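Local coordinates for alpha-1,3-glucanase (Bacillus circulans, PDB 5ZRU), which hydrolyses alpha-1,3-glucan as a GH87 glycoside hydrolase, this chain being the catalytic unit of a longer enzyme, at residues A[269-280]-A[301-312]; A[351-359]-A[376-385]. All coordinates share one frame; numbering follows the deposited sequence.

Interaction 1 of 2, residues A[269-280]-A[301-312]; sequences ISFRVTGQLDFS and FMDNFGTNSKVH. With ZN (zinc ion), chain F.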
loop_
_atom_site.group_PDB
_atom_site.type_symbol
_atom_site.label_atom_id
_atom_site.label_comp_id
_atom_site.label_asym_id
_atom_site.label_seq_id
_atom_site.Cartn_x
_atom_site.Cartn_y
_atom_site.Cartn_z
ATOM N N ILE A 269 -6.554 14.629 5.891
ATOM C CA ILE A 269 -6.619 15.091 7.277
ATOM C C ILE A 269 -5.241 15.553 7.726
ATOM O O ILE A 269 -4.259 14.810 7.600
ATOM C CB ILE A 269 -7.151 13.985 8.205
ATOM C CG1 ILE A 269 -8.627 13.717 7.899
ATOM C CG2 ILE A 269 -6.971 14.384 9.670
ATOM C CD1 ILE A 269 -9.234 12.555 8.738
ATOM N N SER A 270 -5.167 16.768 8.272
ATOM C CA SER A 270 -3.934 17.281 8.853
ATOM C C SER A 270 -4.114 17.335 10.361
ATOM O O SER A 270 -4.958 18.089 10.857
ATOM C CB SER A 270 -3.586 18.671 8.306
ATOM O OG SER A 270 -2.584 19.298 9.106
ATOM N N PHE A 271 -3.330 16.534 11.086
ATOM C CA PHE A 271 -3.351 16.541 12.547
ATOM C C PHE A 271 -2.364 17.568 13.087
ATOM O O PHE A 271 -1.208 17.613 12.651
ATOM C CB PHE A 271 -2.976 15.174 13.121
ATOM C CG PHE A 271 -3.978 14.073 12.862
ATOM C CD1 PHE A 271 -5.287 14.168 13.319
ATOM C CD2 PHE A 271 -3.576 12.905 12.224
ATOM C CE1 PHE A 271 -6.187 13.135 13.115
ATOM C CE2 PHE A 271 -4.467 11.869 12.008
ATOM C CZ PHE A 271 -5.778 11.985 12.452
ATOM N N ARG A 272 -2.808 18.362 14.058
ATOM C CA ARG A 272 -1.932 19.244 14.836
ATOM C C ARG A 272 -2.111 18.876 16.307
ATOM O O ARG A 272 -2.753 19.598 17.077
ATOM C CB ARG A 272 -2.243 20.730 14.572
ATOM C CG ARG A 272 -2.079 21.148 13.120
ATOM C CD ARG A 272 -0.628 21.060 12.673
ATOM N NE ARG A 272 -0.460 21.481 11.284
ATOM C CZ ARG A 272 0.687 21.411 10.612
ATOM N NH1 ARG A 272 1.776 20.926 11.199
ATOM N NH2 ARG A 272 0.744 21.823 9.350
ATOM N N VAL A 273 -1.568 17.719 16.674
ATOM C CA VAL A 273 -1.799 17.079 17.964
ATOM C C VAL A 273 -0.451 16.909 18.662
ATOM O O VAL A 273 0.513 16.439 18.046
ATOM C CB VAL A 273 -2.495 15.715 17.783
ATOM C CG1 VAL A 273 -2.565 14.947 19.105
ATOM C CG2 VAL A 273 -3.898 15.900 17.173
ATOM N N THR A 274 -0.389 17.276 19.947
ATOM C CA THR A 274 0.830 17.106 20.728
ATOM C C THR A 274 0.750 15.975 21.733
ATOM O O THR A 274 1.796 15.504 22.189
ATOM C CB THR A 274 1.185 18.394 21.484
ATOM O OG1 THR A 274 0.086 18.786 22.313
ATOM C CG2 THR A 274 1.498 19.502 20.514
ATOM N N GLY A 275 -0.451 15.551 22.113
ATOM C CA GLY A 275 -0.591 14.420 23.000
ATOM C C GLY A 275 -1.014 13.183 22.237
ATOM O O GLY A 275 -0.349 12.784 21.282
ATOM N N GLN A 276 -2.124 12.576 22.630
ATOM C CA GLN A 276 -2.528 11.287 22.089
ATOM C C GLN A 276 -3.787 11.450 21.254
ATOM O O GLN A 276 -4.825 11.892 21.762
ATOM C CB GLN A 276 -2.763 10.275 23.205
ATOM C CG GLN A 276 -3.215 8.923 22.697
ATOM C CD GLN A 276 -3.506 7.965 23.825
ATOM O OE1 GLN A 276 -4.379 8.217 24.654
ATOM N NE2 GLN A 276 -2.756 6.871 23.882
ATOM N N LEU A 277 -3.702 11.084 19.984
ATOM C CA LEU A 277 -4.901 10.974 19.173
ATOM C C LEU A 277 -5.233 9.500 18.981
ATOM O O LEU A 277 -4.345 8.642 18.964
ATOM C CB LEU A 277 -4.730 11.683 17.827
ATOM C CG LEU A 277 -3.751 11.159 16.782
ATOM C CD1 LEU A 277 -4.437 10.148 15.879
ATOM C CD2 LEU A 277 -3.187 12.324 15.951
ATOM N N ASP A 278 -6.529 9.212 18.876
ATOM C CA ASP A 278 -7.021 7.871 18.572
ATOM C C ASP A 278 -8.092 8.045 17.510
ATOM O O ASP A 278 -9.137 8.651 17.771
ATOM C CB ASP A 278 -7.589 7.165 19.808
ATOM C CG ASP A 278 -7.947 5.708 19.525
ATOM O OD1 ASP A 278 -7.032 4.875 19.457
ATOM O OD2 ASP A 278 -9.135 5.398 19.324
ATOM N N PHE A 279 -7.813 7.555 16.305
ATOM C CA PHE A 279 -8.671 7.776 15.147
ATOM C C PHE A 279 -8.984 6.408 14.573
ATOM O O PHE A 279 -8.060 5.647 14.272
ATOM C CB PHE A 279 -7.951 8.665 14.117
ATOM C CG PHE A 279 -8.811 9.111 12.974
ATOM C CD1 PHE A 279 -9.148 8.231 11.951
ATOM C CD2 PHE A 279 -9.255 10.431 12.900
ATOM C CE1 PHE A 279 -9.948 8.647 10.883
ATOM C CE2 PHE A 279 -10.055 10.854 11.832
ATOM C CZ PHE A 279 -10.397 9.961 10.832
ATOM N N SER A 280 -10.271 6.083 14.422
ATOM C CA SER A 280 -10.572 4.704 14.059
ATOM C C SER A 280 -11.917 4.584 13.367
ATOM O O SER A 280 -12.790 5.448 13.492
ATOM C CB SER A 280 -10.562 3.782 15.287
ATOM O OG SER A 280 -11.606 4.107 16.194
ATOM N N PHE A 301 -3.641 11.045 5.925
ATOM C CA PHE A 301 -3.339 11.552 7.260
ATOM C C PHE A 301 -1.967 12.211 7.229
ATOM O O PHE A 301 -1.015 11.613 6.721
ATOM C CB PHE A 301 -3.347 10.422 8.301
ATOM C CG PHE A 301 -4.647 9.674 8.390
ATOM C CD1 PHE A 301 -5.702 10.173 9.141
ATOM C CD2 PHE A 301 -4.810 8.459 7.741
ATOM C CE1 PHE A 301 -6.900 9.469 9.240
ATOM C CE2 PHE A 301 -6.002 7.747 7.838
ATOM C CZ PHE A 301 -7.050 8.257 8.584
ATOM N N MET A 302 -1.856 13.412 7.808
ATOM C CA MET A 302 -0.669 14.247 7.655
ATOM C C MET A 302 -0.302 14.950 8.955
ATOM O O MET A 302 -1.147 15.167 9.826
ATOM C CB MET A 302 -0.880 15.339 6.595
ATOM C CG MET A 302 -1.119 14.840 5.202
ATOM S SD MET A 302 -1.560 16.213 4.102
ATOM C CE MET A 302 -3.351 16.292 4.298
ATOM N N ASP A 303 0.989 15.299 9.054
ATOM C CA ASP A 303 1.575 16.280 9.980
ATOM C C ASP A 303 1.843 15.722 11.382
ATOM O O ASP A 303 2.647 14.792 11.505
ATOM C CB ASP A 303 0.720 17.549 9.988
ATOM C CG ASP A 303 0.709 18.213 8.624
ATOM O OD1 ASP A 303 1.811 18.369 8.046
ATOM O OD2 ASP A 303 -0.378 18.547 8.113
ATOM N N ASN A 304 1.226 16.268 12.445
ATOM C CA ASN A 304 1.697 16.050 13.825
ATOM C C ASN A 304 0.844 15.008 14.553
ATOM O O ASN A 304 -0.273 15.303 14.984
ATOM C CB ASN A 304 1.698 17.356 14.618
ATOM C CG ASN A 304 2.474 18.458 13.938
ATOM O OD1 ASN A 304 1.946 19.546 13.711
ATOM N ND2 ASN A 304 3.735 18.198 13.630
ATOM N N PHE A 305 1.397 13.816 14.761
ATOM C CA PHE A 305 0.624 12.699 15.292
ATOM C C PHE A 305 0.822 12.479 16.796
ATOM O O PHE A 305 0.200 11.577 17.360
ATOM C CB PHE A 305 0.971 11.406 14.536
ATOM C CG PHE A 305 0.423 11.322 13.117
ATOM C CD1 PHE A 305 0.939 12.111 12.099
ATOM C CD2 PHE A 305 -0.573 10.400 12.799
ATOM C CE1 PHE A 305 0.458 12.012 10.789
ATOM C CE2 PHE A 305 -1.061 10.284 11.485
ATOM C CZ PHE A 305 -0.542 11.092 10.481
ATOM N N GLY A 306 1.663 13.266 17.461
ATOM C CA GLY A 306 1.735 13.185 18.917
ATOM C C GLY A 306 2.474 11.962 19.446
ATOM O O GLY A 306 3.338 11.386 18.781
ATOM N N THR A 307 2.108 11.557 20.666
ATOM C CA THR A 307 2.821 10.530 21.420
ATOM C C THR A 307 1.871 9.407 21.828
ATOM O O THR A 307 0.820 9.663 22.428
ATOM C CB THR A 307 3.488 11.137 22.667
ATOM O OG1 THR A 307 4.520 12.040 22.263
ATOM C CG2 THR A 307 4.099 10.050 23.547
ATOM N N ASN A 308 2.263 8.166 21.517
ATOM C CA ASN A 308 1.449 6.965 21.744
ATOM C C ASN A 308 0.065 7.073 21.115
ATOM O O ASN A 308 -0.924 6.584 21.663
ATOM C CB ASN A 308 1.331 6.636 23.236
ATOM C CG ASN A 308 2.603 6.063 23.791
ATOM O OD1 ASN A 308 3.497 5.694 23.030
ATOM N ND2 ASN A 308 2.700 5.977 25.116
ATOM N N SER A 309 -0.005 7.697 19.942
ATOM C CA SER A 309 -1.275 7.781 19.233
ATOM C C SER A 309 -1.559 6.487 18.473
ATOM O O SER A 309 -0.681 5.652 18.262
ATOM C CB SER A 309 -1.282 8.973 18.278
ATOM O OG SER A 309 -1.164 10.197 18.998
ATOM N N LYS A 310 -2.823 6.312 18.089
ATOM C CA LYS A 310 -3.213 5.189 17.249
ATOM C C LYS A 310 -4.135 5.677 16.149
ATOM O O LYS A 310 -5.075 6.431 16.415
ATOM C CB LYS A 310 -3.938 4.099 18.045
ATOM C CG LYS A 310 -3.160 3.450 19.160
ATOM C CD LYS A 310 -3.676 2.023 19.356
ATOM C CE LYS A 310 -2.822 1.231 20.336
ATOM N NZ LYS A 310 -3.105 1.590 21.747
ATOM N N VAL A 311 -3.871 5.244 14.921
ATOM C CA VAL A 311 -4.853 5.292 13.844
ATOM C C VAL A 311 -5.089 3.841 13.465
ATOM O O VAL A 311 -4.164 3.161 13.000
ATOM C CB VAL A 311 -4.386 6.122 12.638
ATOM C CG1 VAL A 311 -5.515 6.225 11.589
ATOM C CG2 VAL A 311 -3.916 7.505 13.077
ATOM N N HIS A 312 -6.297 3.336 13.705
ATOM C CA HIS A 312 -6.500 1.904 13.582
ATOM C C HIS A 312 -7.875 1.605 13.007
ATOM O O HIS A 312 -8.809 2.396 13.138
ATOM C CB HIS A 312 -6.318 1.208 14.944
ATOM C CG HIS A 312 -7.367 1.552 15.958
ATOM N ND1 HIS A 312 -8.546 0.845 16.078
ATOM C CD2 HIS A 312 -7.402 2.507 16.922
ATOM C CE1 HIS A 312 -9.262 1.348 17.067
ATOM N NE2 HIS A 312 -8.591 2.357 17.596
HETATM ZN ZN ZN F . -9.197 3.388 19.304
HETATM O O HOH W 1 3.803 19.862 9.196
HETATM O O HOH W 2 3.182 15.643 17.457
HETATM O O HOH W 3 -11.304 3.191 19.166
#

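Interaction 2 of 2, residues A[351-359]-A[376-385]; sequences ADGVNFAQG and DGLAVWTSNV. With CA (calcium ion), chain J.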
loop_
_atom_site.group_PDB
_atom_site.type_symbol
_atom_site.label_atom_id
_atom_site.label_comp_id
_atom_site.label_asym_id
_atom_site.label_seq_id
_atom_site.Cartn_x
_atom_site.Cartn_y
_atom_site.Cartn_z
ATOM N N ALA A 351 1.233 7.376 -4.235
ATOM C CA ALA A 351 2.618 7.229 -3.790
ATOM C C ALA A 351 2.658 6.324 -2.557
ATOM O O ALA A 351 1.960 5.310 -2.538
ATOM C CB ALA A 351 3.246 8.599 -3.499
ATOM N N ASP A 352 3.442 6.675 -1.527
ATOM C CA ASP A 352 3.674 5.763 -0.403
ATOM C C ASP A 352 2.375 5.349 0.277
ATOM O O ASP A 352 1.456 6.155 0.435
ATOM C CB ASP A 352 4.555 6.408 0.676
ATOM C CG ASP A 352 5.874 6.911 0.145
ATOM O OD1 ASP A 352 5.857 7.571 -0.911
ATOM O OD2 ASP A 352 6.906 6.681 0.816
ATOM N N GLY A 353 2.325 4.101 0.745
ATOM C CA GLY A 353 1.276 3.730 1.678
ATOM C C GLY A 353 1.423 4.452 3.010
ATOM O O GLY A 353 0.518 5.171 3.443
ATOM N N VAL A 354 2.569 4.279 3.666
ATOM C CA VAL A 354 2.886 4.953 4.924
ATOM C C VAL A 354 4.347 5.365 4.868
ATOM O O VAL A 354 5.213 4.540 4.552
ATOM C CB VAL A 354 2.672 4.061 6.166
ATOM C CG1 VAL A 354 3.082 4.831 7.461
ATOM C CG2 VAL A 354 1.235 3.568 6.266
ATOM N N ASN A 355 4.632 6.622 5.193
ATOM C CA ASN A 355 6.011 7.049 5.383
ATOM C C ASN A 355 6.167 7.646 6.775
ATOM O O ASN A 355 5.475 8.608 7.125
ATOM C CB ASN A 355 6.436 8.045 4.300
ATOM C CG ASN A 355 7.947 8.197 4.217
ATOM O OD1 ASN A 355 8.621 8.443 5.222
ATOM N ND2 ASN A 355 8.489 8.025 3.019
ATOM N N PHE A 356 7.063 7.056 7.565
ATOM C CA PHE A 356 7.501 7.595 8.857
ATOM C C PHE A 356 8.703 8.501 8.600
ATOM O O PHE A 356 9.828 8.018 8.460
ATOM C CB PHE A 356 7.887 6.462 9.804
ATOM C CG PHE A 356 6.719 5.667 10.342
ATOM C CD1 PHE A 356 5.426 6.172 10.297
ATOM C CD2 PHE A 356 6.928 4.408 10.912
ATOM C CE1 PHE A 356 4.348 5.427 10.813
ATOM C CE2 PHE A 356 5.863 3.669 11.435
ATOM C CZ PHE A 356 4.569 4.187 11.388
ATOM N N ALA A 357 8.485 9.814 8.550
ATOM C CA ALA A 357 9.533 10.749 8.145
ATOM C C ALA A 357 9.848 11.723 9.279
ATOM O O ALA A 357 9.221 11.702 10.340
ATOM C CB ALA A 357 9.121 11.509 6.879
ATOM N N GLN A 358 10.848 12.578 9.051
ATOM C CA GLN A 358 11.104 13.718 9.945
ATOM C C GLN A 358 11.296 13.286 11.397
ATOM O O GLN A 358 10.788 13.926 12.326
ATOM C CB GLN A 358 9.970 14.743 9.844
ATOM C CG GLN A 358 10.038 15.600 8.597
ATOM C CD GLN A 358 11.262 16.482 8.618
ATOM O OE1 GLN A 358 12.311 16.125 8.076
ATOM N NE2 GLN A 358 11.144 17.638 9.263
ATOM N N GLY A 359 12.017 12.187 11.600
ATOM C CA GLY A 359 12.347 11.742 12.933
ATOM C C GLY A 359 11.272 10.962 13.655
ATOM O O GLY A 359 11.434 10.684 14.848
ATOM N N ASP A 376 6.936 3.428 -2.207
ATOM C CA ASP A 376 7.162 2.415 -1.175
ATOM C C ASP A 376 5.894 2.179 -0.364
ATOM O O ASP A 376 5.231 3.130 0.057
ATOM C CB ASP A 376 8.292 2.840 -0.240
ATOM C CG ASP A 376 9.620 2.944 -0.949
ATOM O OD1 ASP A 376 10.096 1.913 -1.470
ATOM O OD2 ASP A 376 10.178 4.060 -0.993
ATOM N N GLY A 377 5.565 0.909 -0.143
ATOM C CA GLY A 377 4.368 0.573 0.611
ATOM C C GLY A 377 4.463 1.100 2.029
ATOM O O GLY A 377 3.610 1.862 2.489
ATOM N N LEU A 378 5.531 0.709 2.716
ATOM C CA LEU A 378 5.838 1.173 4.063
ATOM C C LEU A 378 7.283 1.645 4.065
ATOM O O LEU A 378 8.185 0.876 3.717
ATOM C CB LEU A 378 5.636 0.054 5.093
ATOM C CG LEU A 378 4.276 -0.660 5.093
ATOM C CD1 LEU A 378 4.313 -1.827 6.069
ATOM C CD2 LEU A 378 3.136 0.304 5.444
ATOM N N ALA A 379 7.509 2.891 4.458
ATOM C CA ALA A 379 8.851 3.449 4.367
ATOM C C ALA A 379 9.201 4.242 5.615
ATOM O O ALA A 379 8.338 4.885 6.219
ATOM C CB ALA A 379 8.990 4.365 3.143
ATOM N N VAL A 380 10.492 4.225 5.966
ATOM C CA VAL A 380 11.067 5.146 6.945
ATOM C C VAL A 380 12.067 6.034 6.210
ATOM O O VAL A 380 13.169 5.593 5.865
ATOM C CB VAL A 380 11.752 4.418 8.111
ATOM C CG1 VAL A 380 12.370 5.450 9.077
ATOM C CG2 VAL A 380 10.768 3.540 8.828
ATOM N N TRP A 381 11.702 7.284 5.975
ATOM C CA TRP A 381 12.630 8.263 5.403
ATOM C C TRP A 381 13.084 9.173 6.542
ATOM O O TRP A 381 12.343 10.056 6.981
ATOM C CB TRP A 381 11.966 9.044 4.274
ATOM C CG TRP A 381 12.820 10.169 3.738
ATOM C CD1 TRP A 381 14.169 10.309 3.868
ATOM C CD2 TRP A 381 12.366 11.312 3.010
ATOM N NE1 TRP A 381 14.590 11.470 3.265
ATOM C CE2 TRP A 381 13.501 12.105 2.726
ATOM C CE3 TRP A 381 11.114 11.740 2.566
ATOM C CZ2 TRP A 381 13.418 13.305 2.025
ATOM C CZ3 TRP A 381 11.033 12.931 1.859
ATOM C CH2 TRP A 381 12.179 13.700 1.595
ATOM N N THR A 382 14.315 8.970 7.014
ATOM C CA THR A 382 14.845 9.757 8.129
ATOM C C THR A 382 15.389 11.093 7.609
ATOM O O THR A 382 16.592 11.366 7.606
ATOM C CB THR A 382 15.901 8.964 8.890
ATOM O OG1 THR A 382 16.832 8.406 7.961
ATOM C CG2 THR A 382 15.253 7.818 9.683
ATOM N N SER A 383 14.454 11.936 7.166
ATOM C CA SER A 383 14.757 13.298 6.753
ATOM C C SER A 383 15.071 14.171 7.969
ATOM O O SER A 383 14.772 13.820 9.113
ATOM C CB SER A 383 13.586 13.890 5.971
ATOM O OG SER A 383 12.393 13.868 6.743
ATOM N N ASN A 384 15.685 15.332 7.705
ATOM C CA ASN A 384 16.140 16.204 8.789
ATOM C C ASN A 384 15.795 17.669 8.526
ATOM O O ASN A 384 16.541 18.571 8.932
ATOM C CB ASN A 384 17.647 16.052 9.029
ATOM C CG ASN A 384 18.498 16.608 7.889
ATOM O OD1 ASN A 384 18.044 16.743 6.759
ATOM N ND2 ASN A 384 19.749 16.935 8.196
ATOM N N VAL A 385 14.661 17.923 7.869
ATOM C CA VAL A 385 14.236 19.293 7.619
ATOM C C VAL A 385 13.946 19.977 8.945
ATOM O O VAL A 385 13.351 19.389 9.857
ATOM C CB VAL A 385 13.004 19.323 6.698
ATOM C CG1 VAL A 385 12.614 20.759 6.369
ATOM C CG2 VAL A 385 13.253 18.504 5.425
HETATM CA CA CA J . 8.124 7.424 -1.490
HETATM O O HOH W 4 9.176 6.242 -0.165
HETATM O O HOH W 5 9.853 7.845 -2.717
HETATM O O HOH W 6 8.782 9.431 -0.615
HETATM O O HOH W 7 7.211 9.378 -2.266
#

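Interaction 1 of 2, residues A[269-280]-A[301-312]
Asp278, Phe279 and Ser280 pair in parallel with Lys310, Val311 and His312, the short strand axes 4.8 Å apart, and Ile269, Ser270 and Arg272 pair in the same sense with Phe301, Met302 and Asn304. Between the two sheets, Ile269 and Phe301 from one meet Phe279 and Val311 from the other; Phe271, Phe279, Phe301 and Phe305 form an aromatic cluster. Phe301 brings its edge to the face of Phe279 in a T-shaped pair, planes at 76°, with CE1 of Phe301 3.6 Å from CE1 of Phe279. Phe271 points its edge at the face of Phe305, its CD2 3.7 Å from Phe305 CE2. Leu277 CD2 and Ile269 CG2 lie against opposite faces of the Phe271 ring, toward its rim. The two segments belong to neighbouring coils of a parallel beta-helix, the fold of the pectate lyase-like clan to which this catalytic domain belongs. At the turn between strands, Ser309 OG accepts from Leu277 N and donates to Phe305 O. On the side of the sheet opposite Ile269 and Phe301, Arg272 NH1 donates to Asn304 OD1 at 2.9 Å, within the guanidinium plane but above the amide plane. The Asp303 carboxylate stacks on the guanidinium with planes 11° apart, a long salt bridge of charges only. Asp303 OD2 also accepts from Ser270 OG at 2.5 Å. A leucine in place of Arg272 would probably leave Asp303 without its charge partner and Asn304 OD1 without this donor. At the far end, Asp278 OD2 (2.0 Å) and His312 NE2 (2.1 Å) bind the zinc ion, with a water and His3, probably from the construct's N-terminal extension. With CG between backbone N and carbonyl carbon (chi1 67°), the His312 ring lies over Ser280 CB in a CH-pi contact. Lys310 NZ bonds to His3 O.

Interaction 2 of 2, residues A[351-359]-A[376-385]
Val354 and Asn355 pair in parallel with Leu378 and Ala379, the axes of strands 354-357 and 378-381 approaching to 4.6 Å, 17° from parallel. Side chains alternate between two faces. On one, Leu378 CD2 comes against Val354 CB at 3.9 Å, and Val365 touches both residues. Phe356 lies on this face too, with its ring meeting that of Phe396. On the other face, with CG turned opposite its own backbone N (chi1 -163°), Asn355 lays its amide over Ala379 CB and reaches two ways. Its ND2 donates to Asp352 OD2 at 3.0 Å, from above the carboxylate plane. Its OD1 takes a weak bond from Trp381 N and touches Trp381 CB. These strands belong to successive coils of the parallel beta-helix that forms the D2 part of the catalytic unit. At their N-terminal end Asp352 grips the calcium ion with both oxygens, OD1 at 2.3 Å and OD2 at 2.7 Å, and the Asn355 bond helps to fix the turn of that carboxylate. Asp375 and waters complete the site. Asp376 does not touch the ion in this model; its OD2 accepts from one of those waters and forms a salt bridge with Arg435. At the C-terminal end Gln358 bends at chi2 (-66°) and brings its amide back to the second segment. Its OE1 receives Ser383 OG at 2.6 Å on one lone pair and Val385 N at 3.0 Å on the other. Its NE2 donates to Val385 O at 2.9 Å, nearly in the amide plane, and also to Asp327 O. Partners on both the oxygen and the nitrogen fix the rotation of the amide. Ser383 CB sits over one face of the Trp381 ring, whose NE1 bonds to Pro441 O.

Along the chain, interaction 1 comes first and closes a loop of 20 residues between 280 and 301. Interaction 2 follows and closes one of 16 residues between 359 and 376. The two are in series: neither nests in the other and they do not cross. Both join neighbouring coils of the same beta-helix, and their nearest atoms are about 7 Å apart. Strand 323-325 lies between them, pairing with 301-302 and with 354-357. Asp327, just after it, accepts bonds from Asn304 and Gln358. At interaction 1 the zinc ion also holds His3, a probable construct residue at the N terminus, against the beta-helix. Interaction 2 carries a calcium site.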